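Local coordinates for protein alpha-rhamnosidase (Dictyoglomus thermophilum, PDB 6I60) that probably hydrolyses terminal non-reducing alpha-L-rhamnose residues from alpha-L-rhamnosides, within a multidomain chain built round a helical glycosidase domain, at residues 512-517 / 525-530; 518-523 / 825-830; 626-631 / 666-671. All blocks are in the same frame, centred on the assembly; numbering follows the deposited sequence.

In the fold
From the N terminus, contact 1 comes first: 512-517 meets 525-530, closing a short excursion of seven residues, which includes the turn between helices 514-520 and 524-535. Inside that loop lies 518-523, where contact 2 opens, so contacts 1 and 2 cross along the chain. They share helix 514-520, their centres are about 10 Å apart, and they touch directly, for instance through E516 and D827. Contact 2 closes only at 825-830, more than 300 residues later, tying an early helix of the helical glycosidase domain to helix 826-835 near its end. Contact 3 is nested within that long loop and joins helices 626-648 and 651-672, its centre about 29 Å from that of contact 2.

Contact 1. Residues 512-517 / 525-530; sequences LSAEEA and GFYRKY
The aromatic ring of Y527 meets A514 obliquely, the CB of A514 standing 4.0 Å from CZ. Two residues of helix 564-576, I568 and L572, also pack against this tyrosine. Its phenol end leads into the neighbouring helix: OH is 3.2 Å from A514 CA and 3.7 Å from A517 CB. A514 and A517 lie almost one turn apart on helix 514-520, and their methyl groups receive the end of the long side chain from helix 524-535. With CG beside the backbone N and anti to the carbonyl carbon (chi1 -78°), Y527 spans the 9.0 Å between its CA and that of A514. Alanines suit this place, since their small methyls let the tyrosine ring and hydroxyl come up close to helix 514-520. Y571 of helix 564-576 and Q486 of helix 473-488 touch A514 and A517 in turn, so several helices of the domain meet here. The carbonyl O of S513 lies 4.3 Å from Y527 OH, too far for a bond, and already accepts from A517 N at 3.2 Å. Across these two segments the buried contact therefore rests on van der Waals packing, with the hydroxyl itself lying against carbon.

Contact 2. Residues 518-523 / 825-830; sequences IFNFDM and SVDAWF
N520 and D827 join two helices, far apart in the chain, of the (alpha/alpha)6 barrel expected for the catalytic domain of this rhamnosidase family. N520 ends helix 514-520, while D827 sits in the first turn of helix 826-835, and a single side-chain hydrogen bond links them. The amide nitrogen ND2 of N520 donates to OD2 of D827 over 2.7 Å, with an N-H...O angle of 163°. N520 turns its CG beside the backbone N (chi1 -81°), which sends the amide across to the other helix, and the two side chains cross at about a right angle.

Asparagine suits this buried place because one flat amide both donates and accepts. While ND2 serves D827, OD1 receives the hydroxyl of Y831, one turn further along helix 826-835, so both ends of the amide are held and its rotation is probably fixed. The carboxylate of D827 is likewise shared, its OD1 being bonded to ND1 of H479 on helix 473-488. Three helices are thus tied through one small polar cluster, in which both ends of the N520 amide and both carboxylate oxygens of the buried D827 have partners.

Apolar groups lie beside it. The CB bond of F519 points to the same helix, and its nearest approach there is CD1 at 4.6 Å from A828 CB, the small methyl lying beside the ring; the ring also meets those of Y831 and Y575. At the amide's stem, N520 CB stands 3.5 Å above the ring of F521, over its centre. At the bond itself, ND2 comes to OD2 from the anti side of the carboxylate and 29° out of its plane, although OD2 lies in the plane of the N520 amide.

Contact 3. Residues 626-631 / 666-671; sequences GELTST and SAFNKK
F668 lays the CD2-CE2-CZ side of its ring along L628 and T631, residues almost one turn apart on helix 626-648. The ring belongs to helix 651-672, the next helix of the chain, so the contact holds the far ends of a helical hairpin together. F668 extends straight from its helix, CG anti to the backbone N (chi1 -178°), and carries CZ to within 3.5 Å of L628 CG. L628 also places its CG anti to the N (chi1 -167°), which brings its branch point to the ring obliquely, the two side chains crossing at about a right angle. T631 meets the ring at its edge, its CG2 being 3.8 Å from F668 CD2.

Threonine suits this place because its two branches do different work. The methyl faces the phenylalanine, whereas OG1 turns back to donate to E627 O over 2.7 Å. That carbonyl also takes the N-H of T631, so two bonds from one residue grip it. Nearby, F672 meets F668 edge-to-face, and P727 of helix 722-729 touches the F668 side chain. Between the two segments the attraction is therefore apolar, while the buried hydroxyl of T631 is satisfied within its own helix.

Contact 1. Residues 512-517 / 525-530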
loop_
_atom_site.group_PDB
_atom_site.type_symbol
_atom_site.label_atom_id
_atom_site.label_comp_id
_atom_site.label_asym_id
_atom_site.label_seq_id
_atom_site.Cartn_x
_atom_site.Cartn_y
_atom_site.Cartn_z
ATOM N N LEU A 512 1.663 -6.884 -9.267
ATOM C CA LEU A 512 2.852 -6.543 -10.041
ATOM C C LEU A 512 3.611 -5.366 -9.442
ATOM O O LEU A 512 4.825 -5.248 -9.647
ATOM C CB LEU A 512 2.464 -6.234 -11.486
ATOM C CG LEU A 512 1.917 -7.412 -12.292
ATOM C CD1 LEU A 512 1.160 -6.912 -13.506
ATOM C CD2 LEU A 512 3.038 -8.358 -12.700
ATOM N N SER A 513 2.928 -4.486 -8.711
ATOM C CA SER A 513 3.567 -3.330 -8.098
ATOM C C SER A 513 3.801 -3.511 -6.604
ATOM O O SER A 513 4.184 -2.552 -5.927
ATOM C CB SER A 513 2.738 -2.066 -8.352
ATOM O OG SER A 513 1.477 -2.129 -7.709
ATOM N N ALA A 514 3.594 -4.720 -6.077
ATOM C CA ALA A 514 3.755 -4.934 -4.642
ATOM C C ALA A 514 5.219 -4.844 -4.226
ATOM O O ALA A 514 5.531 -4.336 -3.145
ATOM C CB ALA A 514 3.159 -6.282 -4.240
ATOM N N GLU A 515 6.130 -5.333 -5.072
ATOM C CA GLU A 515 7.549 -5.270 -4.737
ATOM C C GLU A 515 8.064 -3.836 -4.735
ATOM O O GLU A 515 8.929 -3.489 -3.921
ATOM C CB GLU A 515 8.359 -6.125 -5.712
ATOM C CG GLU A 515 9.817 -6.305 -5.322
ATOM C CD GLU A 515 10.546 -7.285 -6.223
ATOM O OE1 GLU A 515 10.429 -7.160 -7.459
ATOM O OE2 GLU A 515 11.237 -8.179 -5.693
ATOM N N GLU A 516 7.545 -2.990 -5.628
ATOM C CA GLU A 516 7.977 -1.597 -5.656
ATOM C C GLU A 516 7.519 -0.853 -4.408
ATOM O O GLU A 516 8.299 -0.109 -3.801
ATOM C CB GLU A 516 7.448 -0.911 -6.916
ATOM C CG GLU A 516 7.370 0.605 -6.819
ATOM C CD GLU A 516 5.996 1.092 -6.395
ATOM O OE1 GLU A 516 5.919 1.909 -5.453
ATOM O OE2 GLU A 516 4.995 0.654 -6.999
ATOM N N ALA A 517 6.258 -1.044 -4.012
ATOM C CA ALA A 517 5.725 -0.336 -2.851
ATOM C C ALA A 517 6.460 -0.730 -1.576
ATOM O O ALA A 517 6.686 0.108 -0.694
ATOM C CB ALA A 517 4.228 -0.611 -2.717
ATOM N N GLY A 525 1.768 -3.397 7.333
ATOM C CA GLY A 525 0.459 -3.154 7.914
ATOM C C GLY A 525 -0.626 -3.006 6.868
ATOM O O GLY A 525 -1.768 -3.421 7.089
ATOM N N PHE A 526 -0.287 -2.425 5.716
ATOM C CA PHE A 526 -1.265 -2.257 4.647
ATOM C C PHE A 526 -1.613 -3.591 4.000
ATOM O O PHE A 526 -2.790 -3.879 3.748
ATOM C CB PHE A 526 -0.724 -1.279 3.605
ATOM C CG PHE A 526 -1.740 -0.846 2.594
ATOM C CD1 PHE A 526 -2.612 0.193 2.871
ATOM C CD2 PHE A 526 -1.821 -1.474 1.361
ATOM C CE1 PHE A 526 -3.548 0.598 1.938
ATOM C CE2 PHE A 526 -2.757 -1.076 0.425
ATOM C CZ PHE A 526 -3.620 -0.038 0.712
ATOM N N TYR A 527 -0.605 -4.423 3.727
ATOM C CA TYR A 527 -0.855 -5.672 3.018
ATOM C C TYR A 527 -1.522 -6.709 3.911
ATOM O O TYR A 527 -2.284 -7.547 3.418
ATOM C CB TYR A 527 0.451 -6.214 2.441
ATOM C CG TYR A 527 0.881 -5.497 1.183
ATOM C CD1 TYR A 527 -0.057 -5.060 0.258
ATOM C CD2 TYR A 527 2.222 -5.251 0.922
ATOM C CE1 TYR A 527 0.327 -4.401 -0.891
ATOM C CE2 TYR A 527 2.617 -4.592 -0.227
ATOM C CZ TYR A 527 1.664 -4.169 -1.129
ATOM O OH TYR A 527 2.050 -3.512 -2.274
ATOM N N ARG A 528 -1.252 -6.670 5.218
ATOM C CA ARG A 528 -1.925 -7.582 6.135
ATOM C C ARG A 528 -3.429 -7.341 6.137
ATOM O O ARG A 528 -4.219 -8.291 6.198
ATOM C CB ARG A 528 -1.351 -7.430 7.542
ATOM C CG ARG A 528 -0.108 -8.263 7.798
ATOM C CD ARG A 528 0.519 -7.910 9.136
ATOM N NE ARG A 528 0.391 -8.995 10.105
ATOM C CZ ARG A 528 -0.238 -8.886 11.272
ATOM N NH1 ARG A 528 -0.802 -7.737 11.621
ATOM N NH2 ARG A 528 -0.303 -9.927 12.091
ATOM N N LYS A 529 -3.842 -6.074 6.065
ATOM C CA LYS A 529 -5.262 -5.763 5.954
ATOM C C LYS A 529 -5.815 -6.193 4.602
ATOM O O LYS A 529 -6.938 -6.704 4.519
ATOM C CB LYS A 529 -5.488 -4.266 6.179
ATOM C CG LYS A 529 -6.932 -3.821 6.023
ATOM C CD LYS A 529 -7.106 -2.951 4.794
ATOM C CE LYS A 529 -8.511 -2.379 4.714
ATOM N NZ LYS A 529 -9.030 -2.395 3.319
ATOM N N TYR A 530 -5.043 -5.995 3.530
ATOM C CA TYR A 530 -5.515 -6.374 2.203
ATOM C C TYR A 530 -5.539 -7.887 2.038
ATOM O O TYR A 530 -6.421 -8.429 1.359
ATOM C CB TYR A 530 -4.642 -5.732 1.125
ATOM C CG TYR A 530 -5.195 -5.898 -0.272
ATOM C CD1 TYR A 530 -6.482 -5.473 -0.585
ATOM C CD2 TYR A 530 -4.436 -6.485 -1.277
ATOM C CE1 TYR A 530 -6.995 -5.624 -1.863
ATOM C CE2 TYR A 530 -4.943 -6.641 -2.558
ATOM C CZ TYR A 530 -6.222 -6.209 -2.845
ATOM O OH TYR A 530 -6.729 -6.362 -4.116
#

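Contact 2. Residues 518-523 / 825-830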
loop_
_atom_site.group_PDB
_atom_site.type_symbol
_atom_site.label_atom_id
_atom_site.label_comp_id
_atom_site.label_asym_id
_atom_site.label_seq_id
_atom_site.Cartn_x
_atom_site.Cartn_y
_atom_site.Cartn_z
ATOM N N ILE A 518 6.841 -2.002 -1.462
ATOM C CA ILE A 518 7.580 -2.453 -0.287
ATOM C C ILE A 518 8.937 -1.763 -0.218
ATOM O O ILE A 518 9.378 -1.334 0.855
ATOM C CB ILE A 518 7.711 -3.987 -0.302
ATOM C CG1 ILE A 518 6.382 -4.633 0.091
ATOM C CG2 ILE A 518 8.818 -4.447 0.629
ATOM C CD1 ILE A 518 6.356 -6.133 -0.108
ATOM N N PHE A 519 9.611 -1.627 -1.363
ATOM C CA PHE A 519 10.909 -0.961 -1.385
ATOM C C PHE A 519 10.797 0.516 -1.033
ATOM O O PHE A 519 11.712 1.075 -0.419
ATOM C CB PHE A 519 11.562 -1.119 -2.758
ATOM C CG PHE A 519 12.586 -2.214 -2.818
ATOM C CD1 PHE A 519 12.274 -3.440 -3.382
ATOM C CD2 PHE A 519 13.858 -2.020 -2.304
ATOM C CE1 PHE A 519 13.212 -4.452 -3.435
ATOM C CE2 PHE A 519 14.801 -3.029 -2.354
ATOM C CZ PHE A 519 14.478 -4.247 -2.919
ATOM N N ASN A 520 9.689 1.157 -1.400
ATOM C CA ASN A 520 9.541 2.592 -1.201
ATOM C C ASN A 520 8.828 2.954 0.094
ATOM O O ASN A 520 9.138 3.993 0.689
ATOM C CB ASN A 520 8.782 3.210 -2.379
ATOM C CG ASN A 520 9.675 3.469 -3.573
ATOM O OD1 ASN A 520 10.775 4.005 -3.435
ATOM N ND2 ASN A 520 9.205 3.088 -4.755
ATOM N N PHE A 521 7.884 2.130 0.547
ATOM C CA PHE A 521 7.045 2.479 1.684
ATOM C C PHE A 521 6.908 1.288 2.621
ATOM O O PHE A 521 7.102 0.135 2.228
ATOM C CB PHE A 521 5.658 2.956 1.228
ATOM C CG PHE A 521 5.691 3.847 0.016
ATOM C CD1 PHE A 521 6.141 5.153 0.110
ATOM C CD2 PHE A 521 5.279 3.375 -1.218
ATOM C CE1 PHE A 521 6.176 5.972 -1.002
ATOM C CE2 PHE A 521 5.312 4.191 -2.333
ATOM C CZ PHE A 521 5.761 5.490 -2.223
ATOM N N ASP A 522 6.583 1.590 3.876
ATOM C CA ASP A 522 6.269 0.570 4.873
ATOM C C ASP A 522 4.873 0.030 4.580
ATOM O O ASP A 522 3.876 0.731 4.783
ATOM C CB ASP A 522 6.356 1.157 6.278
ATOM C CG ASP A 522 6.187 0.109 7.364
ATOM O OD1 ASP A 522 6.603 0.368 8.514
ATOM O OD2 ASP A 522 5.638 -0.973 7.069
ATOM N N MET A 523 4.797 -1.215 4.106
ATOM C CA MET A 523 3.547 -1.767 3.600
ATOM C C MET A 523 3.053 -3.000 4.342
ATOM O O MET A 523 2.008 -3.542 3.965
ATOM C CB MET A 523 3.688 -2.116 2.111
ATOM C CG MET A 523 4.268 -1.005 1.259
ATOM S SD MET A 523 3.012 0.151 0.691
ATOM C CE MET A 523 1.683 -0.973 0.271
ATOM N N SER A 825 6.421 -1.535 -11.770
ATOM C CA SER A 825 7.329 -2.541 -11.234
ATOM C C SER A 825 8.790 -2.270 -11.570
ATOM O O SER A 825 9.667 -2.935 -11.009
ATOM C CB SER A 825 6.936 -3.926 -11.750
ATOM O OG SER A 825 6.524 -3.872 -13.104
ATOM N N VAL A 826 9.073 -1.321 -12.463
ATOM C CA VAL A 826 10.455 -1.047 -12.839
ATOM C C VAL A 826 11.208 -0.389 -11.693
ATOM O O VAL A 826 12.437 -0.493 -11.606
ATOM C CB VAL A 826 10.490 -0.188 -14.116
ATOM C CG1 VAL A 826 11.921 0.071 -14.560
ATOM C CG2 VAL A 826 9.723 -0.883 -15.211
ATOM N N ASP A 827 10.492 0.286 -10.789
ATOM C CA ASP A 827 11.156 0.922 -9.657
ATOM C C ASP A 827 11.848 -0.100 -8.767
ATOM O O ASP A 827 12.854 0.219 -8.124
ATOM C CB ASP A 827 10.156 1.741 -8.847
ATOM C CG ASP A 827 10.799 2.934 -8.175
ATOM O OD1 ASP A 827 11.344 3.797 -8.897
ATOM O OD2 ASP A 827 10.769 3.004 -6.928
ATOM N N ALA A 828 11.328 -1.328 -8.715
ATOM C CA ALA A 828 12.023 -2.386 -7.990
ATOM C C ALA A 828 13.345 -2.739 -8.656
ATOM O O ALA A 828 14.312 -3.088 -7.969
ATOM C CB ALA A 828 11.134 -3.624 -7.881
ATOM N N TRP A 829 13.408 -2.650 -9.986
ATOM C CA TRP A 829 14.657 -2.914 -10.690
ATOM C C TRP A 829 15.711 -1.862 -10.371
ATOM O O TRP A 829 16.908 -2.176 -10.342
ATOM C CB TRP A 829 14.400 -2.981 -12.196
ATOM C CG TRP A 829 15.586 -3.418 -12.997
ATOM C CD1 TRP A 829 16.146 -4.660 -13.021
ATOM C CD2 TRP A 829 16.356 -2.611 -13.895
ATOM N NE1 TRP A 829 17.220 -4.678 -13.876
ATOM C CE2 TRP A 829 17.370 -3.432 -14.427
ATOM C CE3 TRP A 829 16.288 -1.275 -14.300
ATOM C CZ2 TRP A 829 18.308 -2.962 -15.343
ATOM C CZ3 TRP A 829 17.220 -0.810 -15.213
ATOM C CH2 TRP A 829 18.217 -1.651 -15.723
ATOM N N PHE A 830 15.293 -0.618 -10.124
ATOM C CA PHE A 830 16.251 0.430 -9.784
ATOM C C PHE A 830 16.930 0.146 -8.450
ATOM O O PHE A 830 18.122 0.427 -8.281
ATOM C CB PHE A 830 15.553 1.789 -9.742
ATOM C CG PHE A 830 14.945 2.203 -11.050
ATOM C CD1 PHE A 830 15.475 1.759 -12.250
ATOM C CD2 PHE A 830 13.844 3.044 -11.079
ATOM C CE1 PHE A 830 14.918 2.145 -13.455
ATOM C CE2 PHE A 830 13.282 3.433 -12.279
ATOM C CZ PHE A 830 13.820 2.983 -13.469
#

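Contact 3. Residues 626-631 / 666-671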
loop_
_atom_site.group_PDB
_atom_site.type_symbol
_atom_site.label_atom_id
_atom_site.label_comp_id
_atom_site.label_asym_id
_atom_site.label_seq_id
_atom_site.Cartn_x
_atom_site.Cartn_y
_atom_site.Cartn_z
ATOM N N GLY A 626 -1.988 -15.576 -23.689
ATOM C CA GLY A 626 -2.779 -15.670 -22.471
ATOM C C GLY A 626 -2.690 -17.031 -21.807
ATOM O O GLY A 626 -2.584 -17.127 -20.582
ATOM N N GLU A 627 -2.728 -18.102 -22.604
ATOM C CA GLU A 627 -2.632 -19.444 -22.037
ATOM C C GLU A 627 -1.227 -19.740 -21.525
ATOM O O GLU A 627 -1.060 -20.563 -20.618
ATOM C CB GLU A 627 -3.064 -20.487 -23.072
ATOM C CG GLU A 627 -2.047 -20.756 -24.173
ATOM C CD GLU A 627 -1.913 -19.596 -25.145
ATOM O OE1 GLU A 627 -2.942 -18.959 -25.459
ATOM O OE2 GLU A 627 -0.777 -19.319 -25.592
ATOM N N LEU A 628 -0.208 -19.084 -22.087
ATOM C CA LEU A 628 1.151 -19.229 -21.577
ATOM C C LEU A 628 1.326 -18.442 -20.285
ATOM O O LEU A 628 1.903 -18.942 -19.313
ATOM C CB LEU A 628 2.158 -18.763 -22.630
ATOM C CG LEU A 628 3.637 -19.109 -22.432
ATOM C CD1 LEU A 628 4.256 -19.569 -23.738
ATOM C CD2 LEU A 628 4.407 -17.928 -21.864
ATOM N N THR A 629 0.831 -17.203 -20.263
ATOM C CA THR A 629 0.841 -16.412 -19.034
ATOM C C THR A 629 0.052 -17.095 -17.923
ATOM O O THR A 629 0.461 -17.049 -16.758
ATOM C CB THR A 629 0.270 -15.016 -19.301
ATOM O OG1 THR A 629 0.766 -14.527 -20.562
ATOM C CG2 THR A 629 0.674 -14.047 -18.210
ATOM N N SER A 630 -1.057 -17.762 -18.262
ATOM C CA SER A 630 -1.874 -18.408 -17.238
ATOM C C SER A 630 -1.162 -19.621 -16.659
ATOM O O SER A 630 -1.151 -19.826 -15.439
ATOM C CB SER A 630 -3.225 -18.805 -17.822
ATOM O OG SER A 630 -4.168 -17.766 -17.664
ATOM N N THR A 631 -0.575 -20.450 -17.524
ATOM C CA THR A 631 0.201 -21.588 -17.049
ATOM C C THR A 631 1.470 -21.135 -16.343
ATOM O O THR A 631 1.950 -21.818 -15.433
ATOM C CB THR A 631 0.529 -22.518 -18.216
ATOM O OG1 THR A 631 -0.643 -22.700 -19.023
ATOM C CG2 THR A 631 0.993 -23.869 -17.711
ATOM N N SER A 666 6.966 -29.598 -17.399
ATOM C CA SER A 666 7.049 -30.549 -18.506
ATOM C C SER A 666 5.866 -30.404 -19.455
ATOM O O SER A 666 6.015 -30.565 -20.672
ATOM C CB SER A 666 7.138 -31.978 -17.973
ATOM O OG SER A 666 6.176 -32.210 -16.959
ATOM N N ALA A 667 4.683 -30.101 -18.920
ATOM C CA ALA A 667 3.531 -29.836 -19.774
ATOM C C ALA A 667 3.607 -28.455 -20.411
ATOM O O ALA A 667 3.120 -28.264 -21.532
ATOM C CB ALA A 667 2.238 -29.980 -18.971
ATOM N N PHE A 668 4.208 -27.488 -19.713
ATOM C CA PHE A 668 4.417 -26.161 -20.286
ATOM C C PHE A 668 5.339 -26.226 -21.495
ATOM O O PHE A 668 5.094 -25.566 -22.512
ATOM C CB PHE A 668 4.989 -25.228 -19.215
ATOM C CG PHE A 668 5.213 -23.818 -19.670
ATOM C CD1 PHE A 668 6.450 -23.421 -20.154
ATOM C CD2 PHE A 668 4.202 -22.877 -19.575
ATOM C CE1 PHE A 668 6.665 -22.120 -20.559
ATOM C CE2 PHE A 668 4.413 -21.573 -19.978
ATOM C CZ PHE A 668 5.648 -21.194 -20.472
ATOM N N ASN A 669 6.405 -27.026 -21.405
ATOM C CA ASN A 669 7.369 -27.123 -22.496
ATOM C C ASN A 669 6.839 -27.950 -23.658
ATOM O O ASN A 669 7.159 -27.658 -24.816
ATOM C CB ASN A 669 8.680 -27.718 -21.985
ATOM C CG ASN A 669 9.546 -26.696 -21.278
ATOM O OD1 ASN A 669 9.576 -25.524 -21.657
ATOM N ND2 ASN A 669 10.257 -27.132 -20.243
ATOM N N LYS A 670 6.035 -28.976 -23.377
ATOM C CA LYS A 670 5.505 -29.807 -24.451
ATOM C C LYS A 670 4.561 -29.025 -25.358
ATOM O O LYS A 670 4.452 -29.337 -26.549
ATOM C CB LYS A 670 4.791 -31.025 -23.866
ATOM C CG LYS A 670 5.713 -32.184 -23.529
ATOM C CD LYS A 670 4.924 -33.470 -23.325
ATOM C CE LYS A 670 5.046 -33.978 -21.896
ATOM N NZ LYS A 670 4.226 -35.201 -21.666
ATOM N N LYS A 671 3.885 -28.007 -24.824
ATOM C CA LYS A 671 2.903 -27.253 -25.590
ATOM C C LYS A 671 3.444 -25.951 -26.168
ATOM O O LYS A 671 2.873 -25.442 -27.139
ATOM C CB LYS A 671 1.678 -26.937 -24.720
ATOM C CG LYS A 671 0.418 -26.586 -25.506
ATOM C CD LYS A 671 -0.842 -26.819 -24.681
ATOM C CE LYS A 671 -1.780 -27.817 -25.352
ATOM N NZ LYS A 671 -2.984 -28.119 -24.520
#